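Long-range contacts in methylmalonyl-CoA carboxyltransferase 12S subunit (Propionibacterium freudenreichii, PDB 1ON3), which transfers the carboxyl group of methylmalonyl-CoA to the biotin of the 1.3S subunit, as the hexameric core of transcarboxylase: residues E[267-272]-E[494-499]; E[275-280]-E[296-301]. All blocks are in the same frame, centred on the assembly; numbering follows the deposited sequence.

Contact 1 (E[267-272]-E[494-499])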
loop_
_atom_site.group_PDB
_atom_site.type_symbol
_atom_site.label_atom_id
_atom_site.label_comp_id
_atom_site.label_asym_id
_atom_site.label_seq_id
_atom_site.Cartn_x
_atom_site.Cartn_y
_atom_site.Cartn_z
ATOM N N ASN E 267 -17.841 -24.277 -21.143
ATOM C CA ASN E 267 -17.866 -25.603 -21.777
ATOM C C ASN E 267 -16.495 -26.270 -21.828
ATOM O O ASN E 267 -16.007 -26.603 -22.901
ATOM C CB ASN E 267 -18.396 -25.481 -23.206
ATOM C CG ASN E 267 -19.841 -25.028 -23.257
ATOM O OD1 ASN E 267 -20.293 -24.474 -24.261
ATOM N ND2 ASN E 267 -20.580 -25.276 -22.180
ATOM N N PRO E 268 -15.881 -26.507 -20.664
ATOM C CA PRO E 268 -14.558 -27.128 -20.587
ATOM C C PRO E 268 -14.435 -28.511 -21.200
ATOM O O PRO E 268 -15.261 -29.392 -20.947
ATOM C CB PRO E 268 -14.269 -27.160 -19.086
ATOM C CG PRO E 268 -15.175 -26.094 -18.514
ATOM C CD PRO E 268 -16.421 -26.259 -19.316
ATOM N N ASN E 269 -13.406 -28.694 -22.018
ATOM C CA ASN E 269 -13.131 -29.992 -22.620
ATOM C C ASN E 269 -11.845 -30.387 -21.895
ATOM O O ASN E 269 -10.815 -29.718 -22.039
ATOM C CB ASN E 269 -12.875 -29.860 -24.121
ATOM C CG ASN E 269 -12.731 -31.201 -24.807
ATOM O OD1 ASN E 269 -11.897 -32.016 -24.432
ATOM N ND2 ASN E 269 -13.550 -31.435 -25.825
ATOM N N ASN E 270 -11.895 -31.448 -21.098
ATOM C CA ASN E 270 -10.703 -31.838 -20.352
ATOM C C ASN E 270 -9.884 -32.962 -20.955
ATOM O O ASN E 270 -8.895 -33.392 -20.368
ATOM C CB ASN E 270 -11.071 -32.171 -18.906
ATOM C CG ASN E 270 -11.699 -30.993 -18.187
ATOM O OD1 ASN E 270 -11.090 -29.927 -18.062
ATOM N ND2 ASN E 270 -12.925 -31.179 -17.716
ATOM N N ASP E 271 -10.273 -33.436 -22.127
ATOM C CA ASP E 271 -9.494 -34.490 -22.749
ATOM C C ASP E 271 -8.249 -33.886 -23.393
ATOM O O ASP E 271 -8.338 -32.932 -24.168
ATOM C CB ASP E 271 -10.296 -35.224 -23.820
ATOM C CG ASP E 271 -9.491 -36.339 -24.467
ATOM O OD1 ASP E 271 -9.094 -37.277 -23.740
ATOM O OD2 ASP E 271 -9.238 -36.277 -25.688
ATOM N N VAL E 272 -7.092 -34.445 -23.063
ATOM C CA VAL E 272 -5.839 -33.969 -23.622
ATOM C C VAL E 272 -5.066 -35.128 -24.242
ATOM O O VAL E 272 -3.842 -35.076 -24.366
ATOM C CB VAL E 272 -4.970 -33.267 -22.540
ATOM C CG1 VAL E 272 -5.621 -31.947 -22.135
ATOM C CG2 VAL E 272 -4.815 -34.162 -21.322
ATOM N N ASP E 494 1.499 -34.601 -28.633
ATOM C CA ASP E 494 1.212 -34.243 -27.241
ATOM C C ASP E 494 1.082 -32.733 -26.994
ATOM O O ASP E 494 0.984 -32.306 -25.849
ATOM C CB ASP E 494 2.308 -34.772 -26.301
ATOM C CG ASP E 494 2.520 -36.286 -26.412
ATOM O OD1 ASP E 494 1.531 -37.025 -26.551
ATOM O OD2 ASP E 494 3.682 -36.732 -26.332
ATOM N N THR E 495 1.093 -31.935 -28.058
ATOM C CA THR E 495 1.014 -30.481 -27.908
ATOM C C THR E 495 -0.102 -29.982 -26.984
ATOM O O THR E 495 0.158 -29.215 -26.050
ATOM C CB THR E 495 0.891 -29.811 -29.281
ATOM O OG1 THR E 495 2.014 -30.197 -30.085
ATOM C CG2 THR E 495 0.894 -28.273 -29.142
ATOM N N ARG E 496 -1.335 -30.410 -27.225
ATOM C CA ARG E 496 -2.441 -29.965 -26.377
ATOM C C ARG E 496 -2.164 -30.274 -24.908
ATOM O O ARG E 496 -2.326 -29.412 -24.044
ATOM C CB ARG E 496 -3.752 -30.612 -26.815
ATOM C CG ARG E 496 -4.986 -30.127 -26.039
ATOM C CD ARG E 496 -6.250 -30.716 -26.631
ATOM N NE ARG E 496 -7.351 -30.812 -25.672
ATOM C CZ ARG E 496 -8.108 -29.796 -25.272
ATOM N NH1 ARG E 496 -7.902 -28.565 -25.746
ATOM N NH2 ARG E 496 -9.085 -30.019 -24.397
ATOM N N ARG E 497 -1.740 -31.501 -24.613
ATOM C CA ARG E 497 -1.441 -31.850 -23.224
ATOM C C ARG E 497 -0.349 -30.964 -22.624
ATOM O O ARG E 497 -0.492 -30.482 -21.507
ATOM C CB ARG E 497 -1.010 -33.317 -23.106
ATOM C CG ARG E 497 -0.655 -33.749 -21.700
ATOM C CD ARG E 497 -0.593 -35.269 -21.603
ATOM N NE ARG E 497 0.489 -35.843 -22.395
ATOM C CZ ARG E 497 1.762 -35.876 -22.010
ATOM N NH1 ARG E 497 2.113 -35.370 -20.842
ATOM N NH2 ARG E 497 2.686 -36.423 -22.795
ATOM N N LYS E 498 0.754 -30.761 -23.341
ATOM C CA LYS E 498 1.816 -29.924 -22.786
ATOM C C LYS E 498 1.323 -28.489 -22.500
ATOM O O LYS E 498 1.632 -27.919 -21.455
ATOM C CB LYS E 498 3.036 -29.904 -23.713
ATOM C CG LYS E 498 4.118 -30.950 -23.355
ATOM C CD LYS E 498 3.541 -32.356 -23.306
ATOM C CE LYS E 498 4.610 -33.416 -23.020
ATOM N NZ LYS E 498 5.320 -33.228 -21.708
ATOM N N ILE E 499 0.545 -27.920 -23.416
ATOM C CA ILE E 499 0.009 -26.569 -23.226
ATOM C C ILE E 499 -0.970 -26.549 -22.045
ATOM O O ILE E 499 -0.950 -25.640 -21.209
ATOM C CB ILE E 499 -0.735 -26.089 -24.504
ATOM C CG1 ILE E 499 0.263 -25.905 -25.650
ATOM C CG2 ILE E 499 -1.490 -24.789 -24.225
ATOM C CD1 ILE E 499 -0.407 -25.633 -26.999
HETATM O O HOH W 1 -0.610 -36.193 -24.878
HETATM O O HOH W 2 -1.976 -34.012 -26.215
#

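Contact 2 (E[275-280]-E[296-301])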
loop_
_atom_site.group_PDB
_atom_site.type_symbol
_atom_site.label_atom_id
_atom_site.label_comp_id
_atom_site.label_asym_id
_atom_site.label_seq_id
_atom_site.Cartn_x
_atom_site.Cartn_y
_atom_site.Cartn_z
ATOM N N ASN E 275 -2.918 -36.626 -30.289
ATOM C CA ASN E 275 -3.561 -36.576 -31.594
ATOM C C ASN E 275 -2.429 -36.630 -32.607
ATOM O O ASN E 275 -1.762 -35.630 -32.864
ATOM C CB ASN E 275 -4.372 -35.295 -31.794
ATOM C CG ASN E 275 -5.187 -35.330 -33.078
ATOM O OD1 ASN E 275 -4.847 -36.047 -34.017
ATOM N ND2 ASN E 275 -6.259 -34.553 -33.127
ATOM N N THR E 276 -2.213 -37.807 -33.180
ATOM C CA THR E 276 -1.137 -38.010 -34.136
ATOM C C THR E 276 -1.247 -37.214 -35.428
ATOM O O THR E 276 -0.256 -37.061 -36.138
ATOM C CB THR E 276 -1.006 -39.499 -34.490
ATOM O OG1 THR E 276 -2.227 -39.944 -35.089
ATOM C CG2 THR E 276 -0.732 -40.319 -33.227
ATOM N N GLU E 277 -2.437 -36.707 -35.740
ATOM C CA GLU E 277 -2.609 -35.935 -36.961
ATOM C C GLU E 277 -1.754 -34.678 -36.917
ATOM O O GLU E 277 -1.368 -34.156 -37.955
ATOM C CB GLU E 277 -4.073 -35.541 -37.171
ATOM C CG GLU E 277 -5.018 -36.718 -37.337
ATOM C CD GLU E 277 -6.438 -36.280 -37.655
ATOM O OE1 GLU E 277 -6.694 -35.873 -38.809
ATOM O OE2 GLU E 277 -7.296 -36.330 -36.747
ATOM N N LEU E 278 -1.451 -34.207 -35.710
ATOM C CA LEU E 278 -0.626 -33.010 -35.540
ATOM C C LEU E 278 0.795 -33.210 -36.078
ATOM O O LEU E 278 1.486 -32.242 -36.415
ATOM C CB LEU E 278 -0.560 -32.626 -34.067
ATOM C CG LEU E 278 -1.753 -31.842 -33.516
ATOM C CD1 LEU E 278 -1.766 -31.897 -31.983
ATOM C CD2 LEU E 278 -1.669 -30.391 -34.033
ATOM N N ARG E 279 1.237 -34.463 -36.151
ATOM C CA ARG E 279 2.575 -34.745 -36.663
ATOM C C ARG E 279 2.661 -34.491 -38.154
ATOM O O ARG E 279 3.753 -34.333 -38.696
ATOM C CB ARG E 279 2.947 -36.206 -36.436
ATOM C CG ARG E 279 3.066 -36.630 -34.998
ATOM C CD ARG E 279 3.249 -38.134 -34.938
ATOM N NE ARG E 279 3.277 -38.616 -33.562
ATOM C CZ ARG E 279 3.045 -39.877 -33.213
ATOM N NH1 ARG E 279 2.770 -40.781 -34.145
ATOM N NH2 ARG E 279 3.072 -40.231 -31.935
ATOM N N ASP E 280 1.516 -34.444 -38.825
ATOM C CA ASP E 280 1.546 -34.283 -40.277
ATOM C C ASP E 280 1.157 -32.937 -40.858
ATOM O O ASP E 280 1.281 -32.724 -42.065
ATOM C CB ASP E 280 0.682 -35.375 -40.909
ATOM C CG ASP E 280 1.003 -36.753 -40.360
ATOM O OD1 ASP E 280 2.195 -37.117 -40.354
ATOM O OD2 ASP E 280 0.069 -37.464 -39.933
ATOM N N ILE E 296 -3.995 -25.028 -34.618
ATOM C CA ILE E 296 -4.824 -24.450 -33.566
ATOM C C ILE E 296 -6.082 -25.282 -33.346
ATOM O O ILE E 296 -6.406 -25.620 -32.215
ATOM C CB ILE E 296 -5.239 -22.984 -33.909
ATOM C CG1 ILE E 296 -3.987 -22.090 -33.940
ATOM C CG2 ILE E 296 -6.278 -22.469 -32.880
ATOM C CD1 ILE E 296 -4.241 -20.622 -34.369
ATOM N N ALA E 297 -6.786 -25.608 -34.427
ATOM C CA ALA E 297 -8.025 -26.375 -34.326
ATOM C C ALA E 297 -7.854 -27.690 -33.585
ATOM O O ALA E 297 -8.755 -28.127 -32.863
ATOM C CB ALA E 297 -8.601 -26.633 -35.708
ATOM N N LYS E 298 -6.697 -28.323 -33.747
ATOM C CA LYS E 298 -6.451 -29.596 -33.080
ATOM C C LYS E 298 -5.979 -29.495 -31.639
ATOM O O LYS E 298 -5.917 -30.508 -30.941
ATOM C CB LYS E 298 -5.462 -30.434 -33.894
ATOM C CG LYS E 298 -6.016 -30.809 -35.257
ATOM C CD LYS E 298 -5.089 -31.718 -36.040
ATOM C CE LYS E 298 -5.676 -32.001 -37.418
ATOM N NZ LYS E 298 -7.070 -32.533 -37.336
ATOM N N ILE E 299 -5.664 -28.291 -31.170
ATOM C CA ILE E 299 -5.203 -28.174 -29.798
ATOM C C ILE E 299 -6.141 -27.427 -28.851
ATOM O O ILE E 299 -6.045 -27.586 -27.636
ATOM C CB ILE E 299 -3.801 -27.542 -29.725
ATOM C CG1 ILE E 299 -3.821 -26.119 -30.270
ATOM C CG2 ILE E 299 -2.821 -28.382 -30.549
ATOM C CD1 ILE E 299 -2.496 -25.394 -30.092
ATOM N N VAL E 300 -7.053 -26.628 -29.390
ATOM C CA VAL E 300 -7.980 -25.889 -28.534
ATOM C C VAL E 300 -9.294 -26.651 -28.368
ATOM O O VAL E 300 -9.657 -27.471 -29.216
ATOM C CB VAL E 300 -8.274 -24.462 -29.101
ATOM C CG1 VAL E 300 -6.973 -23.716 -29.301
ATOM C CG2 VAL E 300 -9.035 -24.540 -30.409
ATOM N N ASP E 301 -10.002 -26.373 -27.271
ATOM C CA ASP E 301 -11.270 -27.039 -26.974
ATOM C C ASP E 301 -12.250 -27.023 -28.134
ATOM O O ASP E 301 -12.587 -25.967 -28.658
ATOM C CB ASP E 301 -11.965 -26.389 -25.765
ATOM C CG ASP E 301 -11.322 -26.750 -24.434
ATOM O OD1 ASP E 301 -11.922 -26.403 -23.386
ATOM O OD2 ASP E 301 -10.234 -27.370 -24.427
HETATM O O HOH W 3 -7.421 -32.854 -31.382
#

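Contact 1 (E[267-272]-E[494-499])
Arg-496 reaches out from the first turn of helix 495-505 and takes hold of the backbone of Asp-271. CB points at segment 267-272, and CG stands anti to the backbone N (chi1 -176°); from there the chain runs extended through CD to NE. Arg-496 CD passes 3.9 Å from Asp-271 O. NE then donates to that same oxygen at 2.8 Å, nearly straight (157° at the hydrogen) and in the carbonyl plane. At the tip, NH2 gives Asp-271 O a second, more bent bond of 3.0 Å. Both nitrogens thus grip one atom side-on, and the oxygen lies practically in the guanidinium plane. NH2 also comes within 2.9 Å of Asn-269 O, an oxygen that accepts from Asn-324 ND2, and pairs with Asp-301, while NH1 bonds Ile-299 O. The planes of the Asn-269 amide and the guanidinium are nearly perpendicular (89°), and Asn-269 OD1 closes an Asx turn by accepting from Asp-271 N. Val-272 supplies the apolar part: its CB packs 4.0 Å from Arg-497 CB. One water accepts from Arg-497 N and lies 2.8 Å from Val-272 O, to which it can donate. This is a surface contact tying the loop between helices 241-253 and 278-281 to helix 495-505 in the C-terminal half of the duplicated, crotonase-like carboxyltransferase; inner side chains Thr-495 and Ile-499 of that helix rest on Ile-299 of helix 293-299.

Contact 2 (E[275-280]-E[296-301])
Asn-275 ND2 donates at 2.7 Å to a single water, which donates a hydrogen bond to Lys-298 O at 2.8 Å. The other end of the same amide works inside its own segment: Asn-275 OD1 accepts from Glu-277 N at 3.0 Å, a capping bond over the type I turn from Asn-275 to Leu-278. One amide thus caps the turn and, through the water, reaches the backbone of Lys-298. Lys-298 supplies most of the direct contact. Its CG is anti to the carbonyl carbon (chi1 -64°), and the chain stays extended as far as CE, carrying the methylenes past Leu-278 and Glu-277. Lys-298 CB lies 3.8 Å from Leu-278 CD2, the two side chains sliding past each other in opposite directions, while Lys-298 CE meets Glu-277 CB at 3.9 Å. A bend at chi4 (-54°) sets NZ near the Glu-277 carboxylate, but at 3.7 Å from Lys-298 NZ to Glu-277 OE1 this salt bridge is long. At the next residue, Ile-299 CG2 touches Leu-278 CD1 at 3.9 Å, the two side chains crossing at about a right angle. The contact joins the short helix 278-281 to helix 293-299; on the latter, Ile-296 packs on strands 316-323 and 326-333 of the mixed sheet of the C-terminal carboxyltransferase domain, and Arg-279 on the former pairs with Asp-491 and packs on Met-12 of a neighbouring subunit.

Contacts 1 and 2 lie side by side, their centres about 10 Å apart, and contact 2 falls within the chain span that contact 1 brings together. Arg-496 joins them: NH1 probably donates to Ile-299 O at 2.8 Å, and NH2 forms a salt bridge with Asp-301 OD2 at 2.9 Å. Asp-301 OD1 in turn accepts from Asn-269 N, so segment 267-272 is bonded both to Arg-496 and to its salt-bridge partner Asp-301. Apolar packing adds to this: Ile-499 CD1 and Ile-299 CD1 meet at 3.7 Å. None of the residues lining the methylmalonyl-CoA or methylmalonic acid pockets belongs to these four segments, which instead bind the outer helices and loops of the carboxyltransferase fold together.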